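Local coordinates for protein SnoN,Epimerase SnoN (Streptomyces nogalater, PDB 5EP9) that probably acts as a non-heme iron, 2-oxoglutarate-dependent epimerase in the biosynthesis of the polyketide nogalamycin, at residues R35-Y40 with E111-S116; G44-P49 with C216-A221; L118-L123 with R279-R284; L157-A162 with A241-A246. All coordinates share one frame; numbering follows the deposited sequence.

Contact 1 of 4, residues R35-Y40 with E111-S116; sequences RLAARY and EYLAGS
L36 begins the packing of helix 30-43 against the last turn of helix 104-114, with its CD2 methyl 4.2 Å from CD2 of L113. That L113 methyl is the focus of the contact. One residue on, it sits 3.6 Å from CA of A37, close against the helix backbone where the small side chain lets it in. The CB of A37 turns to the other neighbour and meets the ring of Y112 at its edge, 3.7 Å from CE2. Y40, one turn further, closes the other side. Its CB lies 3.8 Å from L113 CD2. Y40 holds CG anti to the backbone N (chi1 178°), and L113 CB stands over one face of the ring, 4.3 Å from the centroid and 25° off the normal, a CH-pi contact. CD2 of the same ring lies 3.7 Å from the L113 carbonyl O. No hydrogen bond links the two segments, which meet through apolar and CH-pi packing. Both belong to the 14-202 part of this engineered SnoN fusion. Y112 also rests on L33 and E34, so helix 30-43 meets it over more than one turn. Beneath the helix pair runs the larger sheet: L36 and L113 touch V46 on strand 45-48, L113 touches F218 on strand 216-220, and Y40 reaches H220 and L157.

Contact 2 of 4, residues G44-P49 with C216-A221; sequences GYVHVP and CTFHHA. With AKG (2-oxoglutaric acid), chain E.
V46 and F218 exchange two backbone hydrogen bonds, V46 N to F218 O at 2.8 Å and F218 N to V46 O. V48 and C216 form a second such pair, and H220 N donates to G44 O. The strands run antiparallel, at 167°. H47 and T217 form the non-hydrogen-bonded pair between, and T217 CA makes a CA-H...O contact with V46 O at 3.1 Å. H219 uses its imidazole toward the active site: NE2 is hydrogen-bonded to OD2 of D144, an iron ligand, and weakly (3.2 Å, 130°) to O1 of 2-oxoglutarate. An alanine here would remove the ring, and is likely to leave D144 OD2 without this second-shell partner and the C1 carboxylate of 2-oxoglutarate without this weak bond. The ring edge of H47 meets C216 O, 3.4 Å from CD2, while its NE2 binds D215. Packing fills the opposite face, which V46, V48, C216 and F218 share: V48 CG2 touches the edge of the F218 ring, 4.1 Å from CE1. The pair joins the 14-202 and 203-305 parts of the engineered fusion and borders the larger sheet of a cupin-type jelly roll, H219 lining the iron and 2-oxoglutarate site.

Contact 3 of 4, residues L118-L123 with R279-R284; sequences LRLFKL and RFPLLR
L120 and L118 carry the backbone bonds to the 279-284 loop: L120 N donates to P281 O at 2.9 Å and L283 N to L118 O at 3.0 Å. Between them R119 and L282 form a single bridge. Two arginines add side-chain bonds. R119 NH1 donates to F280 O at 2.9 Å, with the oxygen in the guanidinium plane, and R119 NE is held by A246 O. From the loop, R279 NH1 gives a weak bond to F121 O, and a water joins the same oxygen to R279 NH2, which also binds P262 O. The R119 guanidinium also packs against L282, whose CD2 lies 3.6 Å above its plane, over its centre. An alanine in place of R119 would remove the chain beyond CB and would probably leave F280 O and A246 O without these guanidinium donors and L282 CD2 without its flat partner. Among apolar groups, L118 CB meets L283 CD1 at 3.9 Å, L120 CB touches P281 CD at 4.0 Å, and the F121 and F280 side chains lie side by side. The loop, from the 203-305 part of the engineered fusion, flanks strand 118-128 of the 14-202 part. F121 and K122 make a classic beta bulge against V242 of strand 236-245, helix 95-101 packs on L120 and P281, and helix 90-93 meets R279.

Contact 4 of 4, residues L157-A162 with A241-A246; sequences LTAWVA and AVYMDA. With AKG (2-oxoglutaric acid), chain E.
L157 and Y243 pair through two backbone hydrogen bonds, as do A159 and A241, in antiparallel register with the short strand axes at 153°; Y243 N to L157 O, at 2.9 Å, is close to linear at the carbonyl. T158 and V242 form the non-hydrogen-bonded pair between them. On the face of L157, A159 and Y243, the CB of A159 comes in the ring plane to the edge of the tyrosine, 3.8 Å from CE2. L157 CD2 lies 4.1 Å from Y243 CB. The Y243 OH is hydrogen-bonded to A101 O, while I106 of helix 104-114 packs against A159 and Y243. On the other face, T158 OG1 lies 3.7 Å from V242 CG2, and T158 CG2 borders O2 of 2-oxoglutarate, also at 3.7 Å. Past the last pair, W160 sets CG anti to its backbone N (chi1 -165°), and the indole NE1 donates to ligand O3 at 2.8 Å, an almost straight bond (161°). R236, S240 and T139 bind the ligand as well. Strand 157-162 lies in the 14-202 part of the engineered fusion and strand 236-245 in the 203-305 part; the pair is the middle of the larger jelly-roll sheet, with T158 and W160 lining part of the 2-oxoglutarate pocket.

In the fold
Contacts 2, 3 and 4 all reach the larger sheet, contact 3 by strand 118-128, but of these contacts 2 and 4 touch 2-oxoglutarate. Their strands 216-220 and 157-162 are neighbours, bonded T217 O to W160 N and H219 O to T158 N. Both are buried and ladder-like, contact 4 nearest the centre of the chain. Contact 1, also buried but farther out, is apolar helix packing laid on the sheet's other side. Contact 3 is only partly buried and mixes arginine bonds and waters with leucine and phenylalanine packing; R119 N to M244 O ties it to contact 4. E111, in segment 111-116 of contact 1, forms a salt bridge to R284 and bonds L118 N, reaching contact 3.

Contact 1 of 4, residues R35-Y40 with E111-S116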
# COMPACT_ATOMS: atom_id res chain seq x y z
N ARG A 35 -11.84 -17.68 -5.37
CA ARG A 35 -12.96 -16.69 -5.28
C ARG A 35 -12.46 -15.34 -4.89
O ARG A 35 -12.83 -14.33 -5.47
CB ARG A 35 -14.08 -17.17 -4.34
CG ARG A 35 -15.02 -18.17 -5.07
CD ARG A 35 -16.25 -18.57 -4.23
NE ARG A 35 -15.94 -18.68 -2.78
CZ ARG A 35 -15.67 -19.80 -2.09
NH1 ARG A 35 -15.63 -21.02 -2.66
NH2 ARG A 35 -15.37 -19.68 -0.80
N LEU A 36 -11.52 -15.38 -4.02
CA LEU A 36 -10.86 -14.15 -3.56
C LEU A 36 -10.07 -13.45 -4.66
O LEU A 36 -10.15 -12.23 -4.86
CB LEU A 36 -9.95 -14.51 -2.42
CG LEU A 36 -9.39 -13.31 -1.73
CD1 LEU A 36 -10.32 -12.86 -0.58
CD2 LEU A 36 -8.06 -13.72 -1.18
N ALA A 37 -9.30 -14.24 -5.40
CA ALA A 37 -8.52 -13.74 -6.53
C ALA A 37 -9.49 -13.17 -7.63
O ALA A 37 -9.17 -12.22 -8.31
CB ALA A 37 -7.64 -14.82 -7.11
N ALA A 38 -10.57 -13.86 -7.85
CA ALA A 38 -11.52 -13.47 -8.88
C ALA A 38 -12.16 -12.11 -8.52
O ALA A 38 -12.29 -11.24 -9.36
CB ALA A 38 -12.58 -14.54 -9.07
N ARG A 39 -12.49 -11.94 -7.26
CA ARG A 39 -12.90 -10.65 -6.72
C ARG A 39 -11.86 -9.58 -6.92
O ARG A 39 -12.17 -8.49 -7.44
CB ARG A 39 -13.29 -10.72 -5.23
CG ARG A 39 -14.78 -10.98 -5.02
CD ARG A 39 -15.22 -10.73 -3.55
NE ARG A 39 -14.87 -11.90 -2.80
CZ ARG A 39 -14.32 -11.96 -1.56
NH1 ARG A 39 -13.96 -10.87 -0.80
NH2 ARG A 39 -14.07 -13.19 -1.09
N TYR A 40 -10.63 -9.88 -6.56
CA TYR A 40 -9.50 -8.93 -6.83
C TYR A 40 -9.40 -8.50 -8.34
O TYR A 40 -9.26 -7.35 -8.69
CB TYR A 40 -8.18 -9.48 -6.36
CG TYR A 40 -7.01 -8.58 -6.66
CD1 TYR A 40 -6.83 -7.42 -5.93
CD2 TYR A 40 -6.09 -8.87 -7.64
CE1 TYR A 40 -5.75 -6.58 -6.20
CE2 TYR A 40 -4.99 -8.01 -7.93
CZ TYR A 40 -4.84 -6.89 -7.22
OH TYR A 40 -3.83 -6.01 -7.45
N GLU A 111 1.03 -12.71 -3.91
CA GLU A 111 1.51 -13.40 -5.06
C GLU A 111 0.40 -14.16 -5.74
O GLU A 111 0.39 -14.20 -6.98
CB GLU A 111 2.70 -14.39 -4.79
CG GLU A 111 3.97 -13.67 -4.41
CD GLU A 111 5.24 -14.51 -4.57
OE1 GLU A 111 5.17 -15.76 -4.54
OE2 GLU A 111 6.31 -13.87 -4.69
N TYR A 112 -0.49 -14.77 -4.98
CA TYR A 112 -1.60 -15.46 -5.56
C TYR A 112 -2.50 -14.42 -6.32
O TYR A 112 -2.91 -14.64 -7.40
CB TYR A 112 -2.43 -16.21 -4.52
CG TYR A 112 -3.40 -17.21 -5.14
CD1 TYR A 112 -3.03 -18.52 -5.44
CD2 TYR A 112 -4.71 -16.82 -5.44
CE1 TYR A 112 -3.94 -19.41 -6.01
CE2 TYR A 112 -5.62 -17.69 -6.03
CZ TYR A 112 -5.24 -18.97 -6.31
OH TYR A 112 -6.16 -19.81 -6.90
N LEU A 113 -2.76 -13.27 -5.73
CA LEU A 113 -3.63 -12.27 -6.34
C LEU A 113 -3.01 -11.67 -7.59
O LEU A 113 -3.70 -11.46 -8.59
CB LEU A 113 -3.92 -11.15 -5.39
CG LEU A 113 -4.72 -11.49 -4.14
CD1 LEU A 113 -4.84 -10.28 -3.21
CD2 LEU A 113 -6.08 -12.01 -4.46
N ALA A 114 -1.71 -11.37 -7.52
CA ALA A 114 -1.02 -10.80 -8.63
C ALA A 114 -0.85 -11.79 -9.76
O ALA A 114 -0.69 -11.41 -10.86
CB ALA A 114 0.34 -10.26 -8.22
N GLY A 115 -0.76 -13.07 -9.43
CA GLY A 115 -0.53 -14.11 -10.40
C GLY A 115 0.92 -14.28 -10.81
O GLY A 115 1.17 -14.94 -11.80
N SER A 116 1.87 -13.68 -10.12
CA SER A 116 3.32 -13.83 -10.46
C SER A 116 4.20 -13.67 -9.20
O SER A 116 3.74 -13.17 -8.17
CB SER A 116 3.75 -12.71 -11.49
OG SER A 116 4.07 -11.42 -10.86

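Contact 2 of 4, residues G44-P49 with C216-A221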
# COMPACT_ATOMS: atom_id res chain seq x y z
N GLY A 44 -10.57 -4.88 -8.51
CA GLY A 44 -9.32 -4.12 -8.37
C GLY A 44 -8.88 -3.93 -6.95
O GLY A 44 -7.92 -3.21 -6.69
N TYR A 45 -9.64 -4.52 -6.03
CA TYR A 45 -9.27 -4.57 -4.63
C TYR A 45 -9.91 -5.76 -4.02
O TYR A 45 -10.88 -6.28 -4.53
CB TYR A 45 -9.71 -3.28 -3.88
CG TYR A 45 -11.18 -3.27 -3.59
CD1 TYR A 45 -12.08 -2.96 -4.57
CD2 TYR A 45 -11.66 -3.69 -2.35
CE1 TYR A 45 -13.46 -2.99 -4.32
CE2 TYR A 45 -13.02 -3.69 -2.08
CZ TYR A 45 -13.89 -3.35 -3.05
OH TYR A 45 -15.20 -3.44 -2.82
N VAL A 46 -9.43 -6.12 -2.84
CA VAL A 46 -10.13 -7.11 -2.03
C VAL A 46 -9.86 -6.91 -0.57
O VAL A 46 -8.73 -6.46 -0.17
CB VAL A 46 -9.77 -8.51 -2.57
CG1 VAL A 46 -8.45 -9.05 -2.05
CG2 VAL A 46 -10.87 -9.47 -2.32
N HIS A 47 -10.85 -7.23 0.24
CA HIS A 47 -10.75 -7.21 1.68
C HIS A 47 -10.44 -8.62 2.16
O HIS A 47 -11.16 -9.55 1.84
CB HIS A 47 -12.09 -6.71 2.28
CG HIS A 47 -12.19 -6.77 3.77
ND1 HIS A 47 -13.38 -6.95 4.42
CD2 HIS A 47 -11.27 -6.66 4.74
CE1 HIS A 47 -13.20 -6.92 5.71
NE2 HIS A 47 -11.92 -6.76 5.93
N VAL A 48 -9.45 -8.74 3.03
CA VAL A 48 -9.12 -10.04 3.68
C VAL A 48 -9.15 -9.87 5.18
O VAL A 48 -8.25 -9.27 5.74
CB VAL A 48 -7.71 -10.61 3.29
CG1 VAL A 48 -7.48 -11.99 3.90
CG2 VAL A 48 -7.58 -10.74 1.79
N PRO A 49 -10.15 -10.42 5.82
CA PRO A 49 -10.16 -10.29 7.31
C PRO A 49 -9.12 -11.17 8.06
O PRO A 49 -8.76 -12.20 7.58
CB PRO A 49 -11.55 -10.74 7.72
CG PRO A 49 -12.01 -11.62 6.60
CD PRO A 49 -11.33 -11.15 5.32
N CYS A 216 -6.80 -6.73 6.32
CA CYS A 216 -6.17 -5.87 5.30
C CYS A 216 -7.04 -5.77 4.07
O CYS A 216 -8.01 -6.54 3.85
CB CYS A 216 -4.76 -6.37 4.92
SG CYS A 216 -4.72 -7.82 3.90
N THR A 217 -6.65 -4.81 3.26
CA THR A 217 -7.03 -4.78 1.86
C THR A 217 -5.78 -4.97 0.99
O THR A 217 -4.67 -4.63 1.40
CB THR A 217 -7.75 -3.52 1.47
OG1 THR A 217 -7.00 -2.36 1.88
CG2 THR A 217 -9.12 -3.46 2.13
N PHE A 218 -6.03 -5.50 -0.21
CA PHE A 218 -5.13 -5.39 -1.33
C PHE A 218 -5.79 -4.58 -2.40
O PHE A 218 -6.98 -4.76 -2.70
CB PHE A 218 -4.81 -6.74 -1.89
CG PHE A 218 -4.01 -7.62 -0.96
CD1 PHE A 218 -4.65 -8.43 -0.08
CD2 PHE A 218 -2.61 -7.57 -0.99
CE1 PHE A 218 -3.93 -9.24 0.79
CE2 PHE A 218 -1.88 -8.39 -0.16
CZ PHE A 218 -2.54 -9.25 0.73
N HIS A 219 -5.05 -3.62 -2.96
CA HIS A 219 -5.53 -2.92 -4.16
C HIS A 219 -4.49 -2.79 -5.25
O HIS A 219 -3.30 -2.46 -5.04
CB HIS A 219 -6.20 -1.58 -3.80
CG HIS A 219 -5.29 -0.52 -3.36
ND1 HIS A 219 -4.92 -0.36 -2.05
CD2 HIS A 219 -4.72 0.51 -4.03
CE1 HIS A 219 -4.17 0.73 -1.92
NE2 HIS A 219 -4.02 1.26 -3.11
N HIS A 220 -5.01 -2.92 -6.44
CA HIS A 220 -4.25 -2.74 -7.70
C HIS A 220 -3.81 -1.30 -7.89
O HIS A 220 -4.45 -0.36 -7.51
CB HIS A 220 -5.16 -3.22 -8.87
CG HIS A 220 -4.49 -3.38 -10.20
ND1 HIS A 220 -4.16 -2.32 -11.03
CD2 HIS A 220 -4.20 -4.50 -10.90
CE1 HIS A 220 -3.61 -2.77 -12.13
NE2 HIS A 220 -3.68 -4.08 -12.10
N ALA A 221 -2.68 -1.14 -8.52
CA ALA A 221 -2.04 0.16 -8.75
C ALA A 221 -2.83 1.11 -9.67
O ALA A 221 -2.53 2.30 -9.70
CB ALA A 221 -0.66 -0.08 -9.37
C1 AKG E . -2.47 3.68 -0.61
O1 AKG E . -2.16 3.53 -1.82
O2 AKG E . -2.25 2.79 0.25
C2 AKG E . -3.18 4.91 -0.18
O5 AKG E . -3.43 5.79 -1.03
C3 AKG E . -3.55 5.03 1.31
C4 AKG E . -4.44 6.21 1.69
C5 AKG E . -4.77 6.34 3.16
O3 AKG E . -4.40 5.46 3.96
O4 AKG E . -5.39 7.37 3.58

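Contact 3 of 4, residues L118-L123 with R279-R284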
# COMPACT_ATOMS: atom_id res chain seq x y z
N LEU A 118 6.73 -11.84 -6.81
CA LEU A 118 6.80 -10.49 -6.44
C LEU A 118 8.03 -10.18 -5.61
O LEU A 118 8.62 -11.04 -5.01
CB LEU A 118 5.57 -10.08 -5.64
CG LEU A 118 4.17 -10.19 -6.31
CD1 LEU A 118 3.13 -9.97 -5.23
CD2 LEU A 118 3.97 -9.22 -7.47
N ARG A 119 8.32 -8.89 -5.56
CA ARG A 119 9.29 -8.27 -4.68
C ARG A 119 8.66 -7.17 -3.87
O ARG A 119 7.66 -6.56 -4.27
CB ARG A 119 10.44 -7.65 -5.47
CG ARG A 119 11.36 -8.61 -6.14
CD ARG A 119 12.27 -7.94 -7.17
NE ARG A 119 13.12 -8.92 -7.82
CZ ARG A 119 14.16 -9.54 -7.21
NH1 ARG A 119 14.58 -9.21 -6.00
NH2 ARG A 119 14.81 -10.46 -7.84
N LEU A 120 9.25 -6.92 -2.71
CA LEU A 120 8.85 -5.78 -1.89
C LEU A 120 9.52 -4.55 -2.48
O LEU A 120 10.70 -4.56 -2.73
CB LEU A 120 9.28 -5.95 -0.45
CG LEU A 120 9.19 -4.73 0.47
CD1 LEU A 120 7.74 -4.37 0.74
CD2 LEU A 120 9.89 -5.00 1.82
N PHE A 121 8.72 -3.46 -2.60
CA PHE A 121 9.23 -2.14 -3.02
C PHE A 121 9.41 -1.22 -1.86
O PHE A 121 10.45 -0.58 -1.67
CB PHE A 121 8.30 -1.47 -4.08
CG PHE A 121 8.74 -0.08 -4.45
CD1 PHE A 121 9.95 0.13 -5.09
CD2 PHE A 121 7.92 1.01 -4.23
CE1 PHE A 121 10.34 1.38 -5.45
CE2 PHE A 121 8.31 2.29 -4.59
CZ PHE A 121 9.53 2.47 -5.18
N LYS A 122 8.38 -1.13 -1.08
CA LYS A 122 8.47 -0.38 0.22
C LYS A 122 7.31 -0.66 1.17
O LYS A 122 6.22 -1.14 0.75
CB LYS A 122 8.49 1.12 -0.04
CG LYS A 122 7.16 1.58 -0.56
CD LYS A 122 7.14 3.06 -0.84
CE LYS A 122 5.77 3.28 -1.37
NZ LYS A 122 5.58 4.70 -1.55
N LEU A 123 7.57 -0.42 2.46
CA LEU A 123 6.52 -0.36 3.45
C LEU A 123 6.50 1.00 4.09
O LEU A 123 7.54 1.50 4.52
CB LEU A 123 6.65 -1.43 4.48
CG LEU A 123 5.50 -1.49 5.54
CD1 LEU A 123 5.17 -2.89 5.96
CD2 LEU A 123 5.78 -0.63 6.78
N ARG A 279 17.52 -5.15 -0.70
CA ARG A 279 16.79 -3.88 -0.73
C ARG A 279 15.35 -3.99 -1.35
O ARG A 279 14.47 -3.26 -1.05
CB ARG A 279 17.62 -2.86 -1.49
CG ARG A 279 16.96 -1.50 -1.65
CD ARG A 279 16.43 -0.94 -0.33
NE ARG A 279 15.84 0.36 -0.58
CZ ARG A 279 14.57 0.57 -0.95
NH1 ARG A 279 13.70 -0.43 -1.07
NH2 ARG A 279 14.17 1.84 -1.21
N PHE A 280 15.19 -4.98 -2.23
CA PHE A 280 13.91 -5.22 -3.00
C PHE A 280 13.59 -6.68 -3.01
O PHE A 280 13.62 -7.33 -4.04
CB PHE A 280 13.99 -4.71 -4.42
CG PHE A 280 14.32 -3.25 -4.52
CD1 PHE A 280 13.38 -2.31 -4.20
CD2 PHE A 280 15.56 -2.81 -5.00
CE1 PHE A 280 13.65 -0.94 -4.32
CE2 PHE A 280 15.85 -1.46 -5.10
CZ PHE A 280 14.88 -0.52 -4.77
N PRO A 281 13.36 -7.25 -1.81
CA PRO A 281 13.50 -8.70 -1.69
C PRO A 281 12.37 -9.44 -2.36
O PRO A 281 11.19 -9.05 -2.23
CB PRO A 281 13.52 -8.94 -0.16
CG PRO A 281 12.71 -7.78 0.36
CD PRO A 281 13.17 -6.64 -0.49
N LEU A 282 12.71 -10.57 -2.92
CA LEU A 282 11.74 -11.55 -3.31
C LEU A 282 10.86 -11.92 -2.09
O LEU A 282 11.35 -12.12 -1.02
CB LEU A 282 12.41 -12.79 -3.85
CG LEU A 282 13.14 -12.64 -5.20
CD1 LEU A 282 14.10 -13.81 -5.44
CD2 LEU A 282 12.12 -12.48 -6.32
N LEU A 283 9.54 -12.01 -2.28
CA LEU A 283 8.66 -12.46 -1.22
C LEU A 283 8.71 -13.94 -0.97
O LEU A 283 8.27 -14.39 0.04
CB LEU A 283 7.20 -12.07 -1.51
CG LEU A 283 6.90 -10.63 -1.75
CD1 LEU A 283 5.41 -10.39 -1.76
CD2 LEU A 283 7.59 -9.67 -0.79
N ARG A 284 9.18 -14.72 -1.91
CA ARG A 284 9.29 -16.15 -1.70
C ARG A 284 10.68 -16.62 -2.16
O ARG A 284 11.09 -16.30 -3.23
CB ARG A 284 8.15 -16.85 -2.43
CG ARG A 284 8.22 -18.36 -2.56
CD ARG A 284 7.12 -18.88 -3.46
NE ARG A 284 7.42 -18.48 -4.87
CZ ARG A 284 6.57 -18.10 -5.85
NH1 ARG A 284 5.25 -18.06 -5.66
NH2 ARG A 284 7.04 -17.75 -7.05
O HOH W 1 8.89 -13.91 -5.08
O HOH W 2 11.53 2.10 -2.16

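Contact 4 of 4, residues L157-A162 with A241-A246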
# COMPACT_ATOMS: atom_id res chain seq x y z
N LEU A 157 0.76 -3.84 -6.72
CA LEU A 157 -0.34 -3.88 -5.72
C LEU A 157 0.10 -3.52 -4.30
O LEU A 157 1.27 -3.75 -3.92
CB LEU A 157 -1.08 -5.20 -5.70
CG LEU A 157 -0.47 -6.41 -5.06
CD1 LEU A 157 -1.49 -7.55 -5.11
CD2 LEU A 157 0.66 -6.85 -5.96
N THR A 158 -0.86 -3.01 -3.54
CA THR A 158 -0.63 -2.48 -2.23
C THR A 158 -1.45 -3.26 -1.15
O THR A 158 -2.61 -3.44 -1.31
CB THR A 158 -0.95 -1.01 -2.20
OG1 THR A 158 -0.08 -0.30 -3.09
CG2 THR A 158 -0.85 -0.44 -0.78
N ALA A 159 -0.78 -3.74 -0.10
CA ALA A 159 -1.42 -4.30 1.10
C ALA A 159 -1.53 -3.26 2.20
O ALA A 159 -0.52 -2.72 2.64
CB ALA A 159 -0.62 -5.46 1.62
N TRP A 160 -2.76 -2.93 2.59
CA TRP A 160 -3.01 -1.91 3.60
C TRP A 160 -3.55 -2.65 4.81
O TRP A 160 -4.62 -3.26 4.76
CB TRP A 160 -4.03 -0.91 3.08
CG TRP A 160 -4.23 0.43 3.75
CD1 TRP A 160 -3.80 1.64 3.29
CD2 TRP A 160 -4.99 0.69 4.92
NE1 TRP A 160 -4.25 2.63 4.10
CE2 TRP A 160 -4.90 2.07 5.16
CE3 TRP A 160 -5.58 -0.15 5.90
CZ2 TRP A 160 -5.53 2.68 6.22
CZ3 TRP A 160 -6.22 0.47 7.02
CH2 TRP A 160 -6.20 1.88 7.14
N VAL A 161 -2.76 -2.64 5.88
CA VAL A 161 -3.05 -3.51 7.05
C VAL A 161 -3.51 -2.63 8.19
O VAL A 161 -2.74 -1.73 8.62
CB VAL A 161 -1.79 -4.32 7.45
CG1 VAL A 161 -2.03 -5.19 8.64
CG2 VAL A 161 -1.33 -5.13 6.29
N ALA A 162 -4.69 -2.89 8.71
CA ALA A 162 -5.18 -2.14 9.82
C ALA A 162 -4.54 -2.64 11.15
O ALA A 162 -4.62 -3.81 11.43
CB ALA A 162 -6.67 -2.28 9.96
N ALA A 241 2.08 -1.43 2.18
CA ALA A 241 3.20 -2.01 1.53
C ALA A 241 2.92 -2.20 0.05
O ALA A 241 1.92 -2.78 -0.31
CB ALA A 241 3.56 -3.37 2.14
N VAL A 242 3.86 -1.78 -0.77
CA VAL A 242 3.81 -1.92 -2.24
C VAL A 242 4.71 -3.09 -2.68
O VAL A 242 5.85 -3.17 -2.30
CB VAL A 242 4.29 -0.62 -2.90
CG1 VAL A 242 4.29 -0.74 -4.41
CG2 VAL A 242 3.42 0.56 -2.45
N TYR A 243 4.08 -4.01 -3.33
CA TYR A 243 4.69 -5.15 -3.98
C TYR A 243 4.66 -5.00 -5.54
O TYR A 243 3.70 -4.46 -6.14
CB TYR A 243 3.95 -6.41 -3.62
CG TYR A 243 3.86 -6.59 -2.12
CD1 TYR A 243 4.99 -6.85 -1.38
CD2 TYR A 243 2.67 -6.41 -1.43
CE1 TYR A 243 4.94 -6.98 -0.01
CE2 TYR A 243 2.63 -6.57 -0.04
CZ TYR A 243 3.75 -6.83 0.66
OH TYR A 243 3.70 -6.99 2.03
N MET A 244 5.72 -5.47 -6.14
CA MET A 244 5.97 -5.30 -7.56
C MET A 244 6.39 -6.62 -8.12
O MET A 244 6.97 -7.45 -7.45
CB MET A 244 7.03 -4.24 -7.84
CG MET A 244 8.42 -4.57 -7.28
SD MET A 244 9.45 -3.06 -7.37
CE MET A 244 10.89 -3.75 -6.54
N ASP A 245 6.17 -6.75 -9.41
CA ASP A 245 6.66 -7.89 -10.18
C ASP A 245 8.14 -8.12 -9.94
O ASP A 245 8.92 -7.16 -9.92
CB ASP A 245 6.52 -7.59 -11.65
CG ASP A 245 6.58 -8.84 -12.51
OD1 ASP A 245 7.61 -9.49 -12.69
OD2 ASP A 245 5.52 -9.13 -13.13
N ALA A 246 8.52 -9.37 -9.78
CA ALA A 246 9.91 -9.69 -9.57
C ALA A 246 10.85 -9.27 -10.73
O ALA A 246 12.03 -9.16 -10.52
CB ALA A 246 10.07 -11.18 -9.29
C1 AKG E . -2.47 3.68 -0.61
O1 AKG E . -2.16 3.53 -1.82
O2 AKG E . -2.25 2.79 0.25
C2 AKG E . -3.18 4.91 -0.18
O5 AKG E . -3.43 5.79 -1.03
C3 AKG E . -3.55 5.03 1.31
C4 AKG E . -4.44 6.21 1.69
C5 AKG E . -4.77 6.34 3.16
O3 AKG E . -4.40 5.46 3.96
O4 AKG E . -5.39 7.37 3.58